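Long-range contacts in L-ribulose 3-epimerase (Methylomonas sp. DH-1, PDB 7CJ7), which catalyses the manganese-dependent epimerization of ketoses at C3, acting most strongly on L-ribulose and converting it to L-xylulose: residues D38-L44 and L64-L70; R6-H12 and R240-E246; P120-S124 and T159-N163. All coordinates share one frame; numbering follows the deposited sequence.

Interaction 1. Residues D38-L44 and L64-L70; sequences DYIEIAL and LRAHASL. With SOL (L-sorbose), chain C.
Strands 39-43 and 65-70 run parallel, Y39 level with R65 and A43 with S69, their axes 4.5 Å apart at closest and turned by 29°. Six backbone hydrogen bonds alternate: R65 N to D38 O, I40 N to R65 O, H67 N to I40 O, I42 N to H67 O, S69 N to I42 O and L44 N to S69 O. On the face bearing Y39, E41, H67 and S69, the imidazole edge of H67 meets the Y39 ring face in a T-shaped stack; CD2 of H67 stands over the ring centre, 3.7 Å from CD1 of Y39. Farther along, E41 has CG anti to the backbone N (chi1 -172°) and an extended chain, which carries its carboxylate to S69. S69 OG donates to E41 OE2 at 2.8 Å, on the anti side and 29° out of the carboxylate plane, and accepts from O6 of L-sorbose at 2.6 Å. The other oxygen, OE1, is hydrogen-bonded to Y209, T244 and the manganese ligand H211. With an alanine here instead of E41, the S69 hydroxyl is likely to lose its acceptor and be freer to turn from the sugar, and H211 its second-shell partner. On the face of I40, I42, A66 and A68, CD1 of I42 lies 4.0 Å from CB of A66; L44, just past the strand, brings CD1 to 3.5 Å from A68 CB, where helix 83-102 packs on both. Strand 39-43, helix 52-61 and strand 65-72 form a beta-alpha-beta unit of the TIM barrel, whose C-terminal strand ends line the sugar pocket.

Interaction 2. Residues R6-H12 and R240-E246; sequences RLEYGGH and RGPITFE. With MN (manganese (II) ion), chain D; SOL (L-sorbose), chain C.
I243 N gives to E8 O, G10 N to I243 O, F245 N to G10 O at 2.8 Å and H12 N to F245 O: four backbone hydrogen bonds join strands 8-12 and 242-245 in parallel, and G10, I243 and F245 each use both N-H and carbonyl across the seam. G10 has no side chain beside T244, whose OG1 is engaged by Y39, E41 and Y209, while methyl CG2 of T244 reaches 3.4 Å from H12 N. The E8 carboxylate is satisfied by R65 through a salt bridge and by H67 through a hydrogen bond. On the face bearing Y9, I243 and F245, CD1 of I243 touches CD1 of L7 at 3.8 Å and lies near the Y9 ring, which packs on helix 271-285. H12 and E246 run alongside each other toward the sugar, ring and carboxylate planes 59° apart. With CG of H12 anti to its N (chi1 -169°), the ring passes beneath E246 OE1, which sits 3.4 Å from CD2 of H12, over one ring face and offset toward the rim. At the ring edge, H12 NE2 shares a nearly straight 2.8 Å hydrogen bond with sorbose O6, and ND1 is hydrogen-bonded to the backbone N of L14. OE2 of E246 binds manganese at 2.1 Å; sorbose O2 and O3 bind it too, with E152, D185 and H211 completing the site. E246 is probably a proton donor or acceptor; its OE1 lies 2.8 Å from sorbose O3. The first and last strands thus close the TIM barrel and, through H12 and E246, bring sugar and metal ligands together.

Interaction 3. Residues P120-S124 and T159-N163; sequences PGPAS and TNIMN
G121 and N160 carry a small, largely polar surface contact between two loops of the barrel, the one leading from strand 107-112 to helix 125-143 and the one from strand 148-152 to helix 165-175. It buries 160 Å² in all, and a single direct hydrogen bond spans it: ND2 of N160 gives to O of G121 at 2.9 Å, with an angle of 160° at the hydrogen. The acceptor lies in the amide plane of N160 and the donor in the carbonyl plane of G121, so the N-H points at the oxygen within both planes. N160 holds its amide there with CG between the backbone N and the carbonyl carbon (chi1 65°). A water beside this bond makes a second link, accepting from A123 N at 2.8 Å and donating to N160 O at 2.7 Å. The apolar share is slight: the methyl CB of A123 lies 3.7 Å from CD1 of I161, whose side chain also packs on F171 of helix 165-175. N160 OD1 packs against the same methyl. The segment 159-163 is braced from within. T159 OG1 accepts from I161 N in an ST turn, and N163 ND2 gives to T159 O at 3.0 Å, coming from above the carbonyl plane. S124 closes the other loop as the N-cap of helix 125-143. The second subunit packs on the contact, its W264 on N160 and N163 and its N259 on P122. One fairly straight amide bond, one bridging water and a methyl contact imply a directional but modest tie between these loops at the dimer interface.

From the N terminus, segment 6-12 supplies the first barrel strand and stays open until segment 240-246 returns to it, so interaction 2 closes a loop spanning most of the chain and seals the barrel. Two smaller loops nest inside it in series, without crossing: interaction 1 closes around helix 52-61, and interaction 3, opening later, closes around helix 125-143 and strand 148-152. Interactions 1 and 2 touch because strands 8-12 and 39-43 are neighbours in the sheet, R65 meeting E8 and Y39 meeting T244; both also reach the sorbose. Interaction 3 lies across the chain's centre, its centre about 27 Å from that of interaction 1, and ties outer loops at the second subunit.

Interaction 1. Residues D38-L44 and L64-L70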
loop_
_atom_site.group_PDB
_atom_site.type_symbol
_atom_site.label_atom_id
_atom_site.label_comp_id
_atom_site.label_asym_id
_atom_site.label_seq_id
_atom_site.Cartn_x
_atom_site.Cartn_y
_atom_site.Cartn_z
ATOM N N ASP A 38 23.548 15.246 7.201
ATOM C CA ASP A 38 24.871 15.057 6.557
ATOM C C ASP A 38 24.739 15.148 5.033
ATOM O O ASP A 38 25.689 15.617 4.380
ATOM C CB ASP A 38 25.477 13.709 6.946
ATOM C CG ASP A 38 25.673 13.562 8.438
ATOM O OD1 ASP A 38 26.308 14.456 9.024
ATOM O OD2 ASP A 38 25.185 12.565 9.001
ATOM N N TYR A 39 23.624 14.690 4.470
ATOM C CA TYR A 39 23.442 14.677 2.998
ATOM C C TYR A 39 21.982 14.938 2.652
ATOM O O TYR A 39 21.092 14.815 3.512
ATOM C CB TYR A 39 23.941 13.362 2.386
ATOM C CG TYR A 39 23.126 12.140 2.723
ATOM C CD1 TYR A 39 22.060 11.748 1.938
ATOM C CD2 TYR A 39 23.401 11.381 3.843
ATOM C CE1 TYR A 39 21.311 10.621 2.236
ATOM C CE2 TYR A 39 22.649 10.264 4.168
ATOM C CZ TYR A 39 21.583 9.891 3.376
ATOM O OH TYR A 39 20.829 8.798 3.701
ATOM N N ILE A 40 21.765 15.317 1.403
ATOM C CA ILE A 40 20.412 15.366 0.783
ATOM C C ILE A 40 20.340 14.239 -0.245
ATOM O O ILE A 40 21.345 13.977 -0.929
ATOM C CB ILE A 40 20.145 16.741 0.157
ATOM C CG1 ILE A 40 18.743 16.783 -0.453
ATOM C CG2 ILE A 40 21.220 17.083 -0.860
ATOM C CD1 ILE A 40 18.089 18.115 -0.383
ATOM N N GLU A 41 19.190 13.574 -0.320
ATOM C CA GLU A 41 18.928 12.547 -1.337
ATOM C C GLU A 41 18.147 13.215 -2.457
ATOM O O GLU A 41 17.000 13.602 -2.235
ATOM C CB GLU A 41 18.186 11.360 -0.737
ATOM C CG GLU A 41 18.063 10.202 -1.707
ATOM C CD GLU A 41 17.325 9.040 -1.089
ATOM O OE1 GLU A 41 17.844 8.487 -0.091
ATOM O OE2 GLU A 41 16.217 8.735 -1.570
ATOM N N ILE A 42 18.788 13.382 -3.602
ATOM C CA ILE A 42 18.168 14.051 -4.778
ATOM C C ILE A 42 17.376 13.014 -5.568
ATOM O O ILE A 42 17.941 11.967 -5.876
ATOM C CB ILE A 42 19.249 14.744 -5.625
ATOM C CG1 ILE A 42 20.017 15.771 -4.789
ATOM C CG2 ILE A 42 18.622 15.355 -6.865
ATOM C CD1 ILE A 42 21.230 16.358 -5.477
ATOM N N ALA A 43 16.114 13.310 -5.868
ATOM C CA ALA A 43 15.231 12.481 -6.719
ATOM C C ALA A 43 15.571 12.769 -8.186
ATOM O O ALA A 43 15.387 13.913 -8.615
ATOM C CB ALA A 43 13.793 12.799 -6.392
ATOM N N LEU A 44 16.110 11.784 -8.899
ATOM C CA LEU A 44 16.615 11.918 -10.290
ATOM C C LEU A 44 15.713 11.149 -11.257
ATOM O O LEU A 44 16.251 10.389 -12.091
ATOM C CB LEU A 44 18.033 11.349 -10.363
ATOM C CG LEU A 44 19.153 12.248 -9.855
ATOM C CD1 LEU A 44 20.503 11.597 -10.123
ATOM C CD2 LEU A 44 19.078 13.628 -10.490
ATOM N N LEU A 64 27.276 20.221 2.389
ATOM C CA LEU A 64 26.357 19.064 2.394
ATOM C C LEU A 64 26.836 18.046 1.360
ATOM O O LEU A 64 27.346 18.456 0.329
ATOM C CB LEU A 64 24.957 19.588 2.074
ATOM C CG LEU A 64 23.806 18.684 2.481
ATOM C CD1 LEU A 64 23.768 18.492 3.988
ATOM C CD2 LEU A 64 22.490 19.255 1.974
ATOM N N ARG A 65 26.651 16.757 1.631
ATOM C CA ARG A 65 26.907 15.690 0.635
ATOM C C ARG A 65 25.581 15.375 -0.076
ATOM O O ARG A 65 24.509 15.873 0.362
ATOM C CB ARG A 65 27.538 14.477 1.323
ATOM C CG ARG A 65 28.898 14.772 1.939
ATOM C CD ARG A 65 29.669 13.544 2.370
ATOM N NE ARG A 65 29.067 12.765 3.445
ATOM C CZ ARG A 65 29.111 13.085 4.748
ATOM N NH1 ARG A 65 29.695 14.205 5.137
ATOM N NH2 ARG A 65 28.553 12.302 5.663
ATOM N N ALA A 66 25.635 14.589 -1.146
ATOM C CA ALA A 66 24.428 14.164 -1.880
ATOM C C ALA A 66 24.539 12.688 -2.256
ATOM O O ALA A 66 25.640 12.224 -2.597
ATOM C CB ALA A 66 24.220 15.037 -3.092
ATOM N N HIS A 67 23.423 11.980 -2.152
ATOM C CA HIS A 67 23.191 10.675 -2.804
ATOM C C HIS A 67 21.983 10.864 -3.718
ATOM O O HIS A 67 21.356 11.921 -3.663
ATOM C CB HIS A 67 23.017 9.553 -1.773
ATOM C CG HIS A 67 24.213 9.323 -0.918
ATOM N ND1 HIS A 67 25.465 9.031 -1.453
ATOM C CD2 HIS A 67 24.357 9.318 0.425
ATOM C CE1 HIS A 67 26.323 8.849 -0.465
ATOM N NE2 HIS A 67 25.666 9.021 0.699
ATOM N N ALA A 68 21.662 9.890 -4.548
ATOM C CA ALA A 68 20.548 10.032 -5.506
ATOM C C ALA A 68 19.679 8.780 -5.472
ATOM O O ALA A 68 20.207 7.690 -5.336
ATOM C CB ALA A 68 21.087 10.298 -6.887
ATOM N N SER A 69 18.378 8.968 -5.622
ATOM C CA SER A 69 17.397 7.878 -5.780
ATOM C C SER A 69 16.570 8.182 -7.025
ATOM O O SER A 69 16.481 9.362 -7.418
ATOM C CB SER A 69 16.542 7.731 -4.544
ATOM O OG SER A 69 15.737 8.880 -4.341
ATOM N N LEU A 70 16.004 7.153 -7.643
ATOM C CA LEU A 70 15.004 7.378 -8.705
ATOM C C LEU A 70 14.103 6.156 -8.807
ATOM O O LEU A 70 14.392 5.145 -8.177
ATOM C CB LEU A 70 15.722 7.671 -10.020
ATOM C CG LEU A 70 16.606 6.543 -10.542
ATOM C CD1 LEU A 70 15.787 5.519 -11.316
ATOM C CD2 LEU A 70 17.733 7.090 -11.395
HETATM C C1 SOL C . 8.949 5.144 -3.136
HETATM O O1 SOL C . 7.799 4.722 -2.442
HETATM C C2 SOL C . 10.121 5.307 -2.222
HETATM O O2 SOL C . 10.151 4.736 -1.145
HETATM C C3 SOL C . 11.247 6.240 -2.646
HETATM O O3 SOL C . 12.431 5.957 -1.936
HETATM C C4 SOL C . 11.496 6.164 -4.149
HETATM O O4 SOL C . 11.890 4.836 -4.498
HETATM C C5 SOL C . 12.574 7.132 -4.641
HETATM O O5 SOL C . 12.862 6.860 -6.012
HETATM C C6 SOL C . 12.188 8.589 -4.504
HETATM O O6 SOL C . 13.257 9.435 -4.938
#

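Interaction 2. Residues R6-H12 and R240-E246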
loop_
_atom_site.group_PDB
_atom_site.type_symbol
_atom_site.label_atom_id
_atom_site.label_comp_id
_atom_site.label_asym_id
_atom_site.label_seq_id
_atom_site.Cartn_x
_atom_site.Cartn_y
_atom_site.Cartn_z
ATOM N N ARG A 6 29.509 4.904 5.012
ATOM C CA ARG A 6 29.613 5.392 6.401
ATOM C C ARG A 6 28.199 5.575 6.942
ATOM O O ARG A 6 27.261 5.785 6.140
ATOM C CB ARG A 6 30.419 6.688 6.435
ATOM C CG ARG A 6 29.756 7.829 5.678
ATOM C CD ARG A 6 30.519 9.141 5.809
ATOM N NE ARG A 6 31.429 9.365 4.698
ATOM C CZ ARG A 6 32.099 10.496 4.485
ATOM N NH1 ARG A 6 31.964 11.524 5.308
ATOM N NH2 ARG A 6 32.902 10.595 3.442
ATOM N N LEU A 7 28.053 5.483 8.259
ATOM C CA LEU A 7 26.804 5.878 8.942
ATOM C C LEU A 7 26.633 7.388 8.764
ATOM O O LEU A 7 27.458 8.138 9.261
ATOM C CB LEU A 7 26.882 5.494 10.420
ATOM C CG LEU A 7 25.620 5.793 11.218
ATOM C CD1 LEU A 7 24.409 5.155 10.570
ATOM C CD2 LEU A 7 25.769 5.327 12.657
ATOM N N GLU A 8 25.596 7.812 8.052
ATOM C CA GLU A 8 25.320 9.252 7.823
ATOM C C GLU A 8 23.814 9.396 7.649
ATOM O O GLU A 8 23.176 8.424 7.218
ATOM C CB GLU A 8 26.101 9.796 6.628
ATOM C CG GLU A 8 26.052 8.912 5.393
ATOM C CD GLU A 8 26.802 9.503 4.205
ATOM O OE1 GLU A 8 26.956 8.816 3.190
ATOM O OE2 GLU A 8 27.224 10.660 4.298
ATOM N N TYR A 9 23.288 10.564 8.009
ATOM C CA TYR A 9 21.840 10.849 8.039
ATOM C C TYR A 9 21.498 11.867 6.958
ATOM O O TYR A 9 22.183 12.899 6.810
ATOM C CB TYR A 9 21.432 11.323 9.429
ATOM C CG TYR A 9 21.857 10.378 10.519
ATOM C CD1 TYR A 9 21.028 9.360 10.952
ATOM C CD2 TYR A 9 23.125 10.458 11.060
ATOM C CE1 TYR A 9 21.428 8.484 11.944
ATOM C CE2 TYR A 9 23.543 9.588 12.050
ATOM C CZ TYR A 9 22.686 8.605 12.504
ATOM O OH TYR A 9 23.112 7.747 13.478
ATOM N N GLY A 10 20.421 11.586 6.239
ATOM C CA GLY A 10 20.023 12.381 5.071
ATOM C C GLY A 10 18.539 12.646 5.050
ATOM O O GLY A 10 17.774 11.945 5.765
ATOM N N GLY A 11 18.155 13.672 4.294
ATOM C CA GLY A 11 16.757 14.023 4.025
ATOM C C GLY A 11 16.465 13.895 2.547
ATOM O O GLY A 11 17.305 14.308 1.732
ATOM N N HIS A 12 15.329 13.297 2.203
ATOM C CA HIS A 12 14.838 13.214 0.809
ATOM C C HIS A 12 14.429 14.614 0.352
ATOM O O HIS A 12 13.843 15.347 1.165
ATOM C CB HIS A 12 13.702 12.193 0.732
ATOM C CG HIS A 12 13.315 11.857 -0.663
ATOM N ND1 HIS A 12 12.355 12.565 -1.342
ATOM C CD2 HIS A 12 13.739 10.884 -1.497
ATOM C CE1 HIS A 12 12.208 12.050 -2.546
ATOM N NE2 HIS A 12 13.038 11.010 -2.662
ATOM N N ARG A 240 26.151 0.349 9.164
ATOM C CA ARG A 240 26.921 1.607 8.978
ATOM C C ARG A 240 26.775 2.061 7.530
ATOM O O ARG A 240 27.657 1.793 6.715
ATOM C CB ARG A 240 28.391 1.415 9.362
ATOM C CG ARG A 240 28.613 1.447 10.865
ATOM C CD ARG A 240 30.075 1.291 11.244
ATOM N NE ARG A 240 30.204 1.320 12.692
ATOM C CZ ARG A 240 30.206 2.427 13.425
ATOM N NH1 ARG A 240 30.312 2.346 14.739
ATOM N NH2 ARG A 240 30.092 3.607 12.844
ATOM N N GLY A 241 25.672 2.719 7.231
ATOM C CA GLY A 241 25.405 3.217 5.879
ATOM C C GLY A 241 24.415 4.366 5.937
ATOM O O GLY A 241 24.000 4.784 7.010
ATOM N N PRO A 242 24.025 4.904 4.771
ATOM C CA PRO A 242 23.067 6.002 4.720
ATOM C C PRO A 242 21.723 5.628 5.358
ATOM O O PRO A 242 21.231 4.524 5.170
ATOM C CB PRO A 242 22.925 6.293 3.222
ATOM C CG PRO A 242 24.202 5.762 2.634
ATOM C CD PRO A 242 24.544 4.540 3.450
ATOM N N ILE A 243 21.175 6.568 6.119
ATOM C CA ILE A 243 19.781 6.514 6.643
ATOM C C ILE A 243 19.106 7.817 6.225
ATOM O O ILE A 243 19.541 8.873 6.722
ATOM C CB ILE A 243 19.788 6.338 8.173
ATOM C CG1 ILE A 243 20.555 5.076 8.583
ATOM C CG2 ILE A 243 18.361 6.356 8.702
ATOM C CD1 ILE A 243 20.693 4.896 10.087
ATOM N N THR A 244 18.132 7.749 5.320
ATOM C CA THR A 244 17.401 8.928 4.788
ATOM C C THR A 244 15.999 8.982 5.385
ATOM O O THR A 244 15.272 7.974 5.303
ATOM C CB THR A 244 17.226 8.893 3.266
ATOM O OG1 THR A 244 18.475 8.697 2.613
ATOM C CG2 THR A 244 16.596 10.157 2.731
ATOM N N PHE A 245 15.634 10.126 5.955
ATOM C CA PHE A 245 14.232 10.428 6.312
ATOM C C PHE A 245 13.483 10.735 5.016
ATOM O O PHE A 245 13.913 11.605 4.226
ATOM C CB PHE A 245 14.144 11.585 7.305
ATOM C CG PHE A 245 12.737 12.097 7.480
ATOM C CD1 PHE A 245 11.710 11.243 7.850
ATOM C CD2 PHE A 245 12.436 13.426 7.255
ATOM C CE1 PHE A 245 10.409 11.710 7.990
ATOM C CE2 PHE A 245 11.140 13.893 7.404
ATOM C CZ PHE A 245 10.134 13.042 7.780
ATOM N N GLU A 246 12.373 10.033 4.821
ATOM C CA GLU A 246 11.520 10.167 3.627
ATOM C C GLU A 246 10.087 10.445 4.080
ATOM O O GLU A 246 9.579 9.736 4.974
ATOM C CB GLU A 246 11.615 8.909 2.773
ATOM C CG GLU A 246 10.853 9.019 1.476
ATOM C CD GLU A 246 11.258 7.957 0.472
ATOM O OE1 GLU A 246 11.717 8.315 -0.635
ATOM O OE2 GLU A 246 11.122 6.781 0.809
HETATM MN MN MN D . 11.903 4.961 0.044
HETATM C C1 SOL C . 8.949 5.144 -3.136
HETATM O O1 SOL C . 7.799 4.722 -2.442
HETATM C C2 SOL C . 10.121 5.307 -2.222
HETATM O O2 SOL C . 10.151 4.736 -1.145
HETATM C C3 SOL C . 11.247 6.240 -2.646
HETATM O O3 SOL C . 12.431 5.957 -1.936
HETATM C C4 SOL C . 11.496 6.164 -4.149
HETATM O O4 SOL C . 11.890 4.836 -4.498
HETATM C C5 SOL C . 12.574 7.132 -4.641
HETATM O O5 SOL C . 12.862 6.860 -6.012
HETATM C C6 SOL C . 12.188 8.589 -4.504
HETATM O O6 SOL C . 13.257 9.435 -4.938
#

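Interaction 3. Residues P120-S124 and T159-N163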
loop_
_atom_site.group_PDB
_atom_site.type_symbol
_atom_site.label_atom_id
_atom_site.label_comp_id
_atom_site.label_asym_id
_atom_site.label_seq_id
_atom_site.Cartn_x
_atom_site.Cartn_y
_atom_site.Cartn_z
ATOM N N PRO A 120 -0.248 -3.862 -13.718
ATOM C CA PRO A 120 -1.598 -4.405 -13.857
ATOM C C PRO A 120 -1.648 -5.927 -13.684
ATOM O O PRO A 120 -2.724 -6.488 -13.726
ATOM C CB PRO A 120 -1.956 -4.017 -15.301
ATOM C CG PRO A 120 -0.637 -4.063 -16.025
ATOM C CD PRO A 120 0.376 -3.553 -15.015
ATOM N N GLY A 121 -0.482 -6.559 -13.541
ATOM C CA GLY A 121 -0.375 -8.025 -13.444
ATOM C C GLY A 121 0.991 -8.444 -12.928
ATOM O O GLY A 121 1.894 -7.618 -12.779
ATOM N N PRO A 122 1.160 -9.742 -12.609
ATOM C CA PRO A 122 2.419 -10.233 -12.060
ATOM C C PRO A 122 3.555 -10.235 -13.092
ATOM O O PRO A 122 3.284 -10.200 -14.286
ATOM C CB PRO A 122 2.093 -11.661 -11.605
ATOM C CG PRO A 122 0.900 -12.068 -12.456
ATOM C CD PRO A 122 0.134 -10.788 -12.729
ATOM N N ALA A 123 4.792 -10.260 -12.593
ATOM C CA ALA A 123 6.039 -10.296 -13.388
ATOM C C ALA A 123 6.229 -11.706 -13.946
ATOM O O ALA A 123 6.047 -12.678 -13.200
ATOM C CB ALA A 123 7.216 -9.886 -12.535
ATOM N N SER A 124 6.580 -11.804 -15.222
ATOM C CA SER A 124 6.971 -13.071 -15.884
ATOM C C SER A 124 8.406 -13.418 -15.479
ATOM O O SER A 124 9.110 -12.527 -14.931
ATOM C CB SER A 124 6.857 -12.938 -17.366
ATOM O OG SER A 124 7.832 -12.019 -17.834
ATOM N N THR A 159 5.904 -2.058 -7.062
ATOM C CA THR A 159 6.656 -3.010 -7.928
ATOM C C THR A 159 6.020 -4.392 -7.859
ATOM O O THR A 159 5.412 -4.732 -6.822
ATOM C CB THR A 159 8.138 -3.170 -7.554
ATOM O OG1 THR A 159 8.757 -3.962 -8.569
ATOM C CG2 THR A 159 8.370 -3.872 -6.238
ATOM N N ASN A 160 6.199 -5.173 -8.915
ATOM C CA ASN A 160 5.783 -6.593 -8.930
ATOM C C ASN A 160 7.023 -7.496 -8.902
ATOM O O ASN A 160 6.841 -8.705 -9.011
ATOM C CB ASN A 160 4.830 -6.865 -10.097
ATOM C CG ASN A 160 5.466 -6.702 -11.459
ATOM O OD1 ASN A 160 6.643 -6.380 -11.564
ATOM N ND2 ASN A 160 4.683 -6.908 -12.507
ATOM N N ILE A 161 8.229 -6.945 -8.703
ATOM C CA ILE A 161 9.502 -7.718 -8.831
ATOM C C ILE A 161 9.955 -8.224 -7.459
ATOM O O ILE A 161 10.305 -9.413 -7.359
ATOM C CB ILE A 161 10.605 -6.886 -9.516
ATOM C CG1 ILE A 161 10.261 -6.601 -10.976
ATOM C CG2 ILE A 161 11.955 -7.565 -9.389
ATOM C CD1 ILE A 161 10.231 -7.838 -11.849
ATOM N N MET A 162 10.001 -7.358 -6.448
ATOM C CA MET A 162 10.444 -7.759 -5.087
ATOM C C MET A 162 9.786 -6.859 -4.046
ATOM O O MET A 162 9.968 -5.629 -4.109
ATOM C CB MET A 162 11.965 -7.686 -4.943
ATOM C CG MET A 162 12.596 -6.622 -5.797
ATOM S SD MET A 162 14.397 -6.770 -5.858
ATOM C CE MET A 162 14.781 -5.581 -4.581
ATOM N N ASN A 163 9.061 -7.471 -3.115
ATOM C CA ASN A 163 8.253 -6.738 -2.114
ATOM C C ASN A 163 8.761 -7.031 -0.702
ATOM O O ASN A 163 8.298 -6.342 0.210
ATOM C CB ASN A 163 6.768 -7.086 -2.221
ATOM C CG ASN A 163 6.174 -6.837 -3.589
ATOM O OD1 ASN A 163 5.416 -7.663 -4.075
ATOM N ND2 ASN A 163 6.472 -5.702 -4.199
HETATM O O HOH W 1 4.870 -10.361 -9.832
#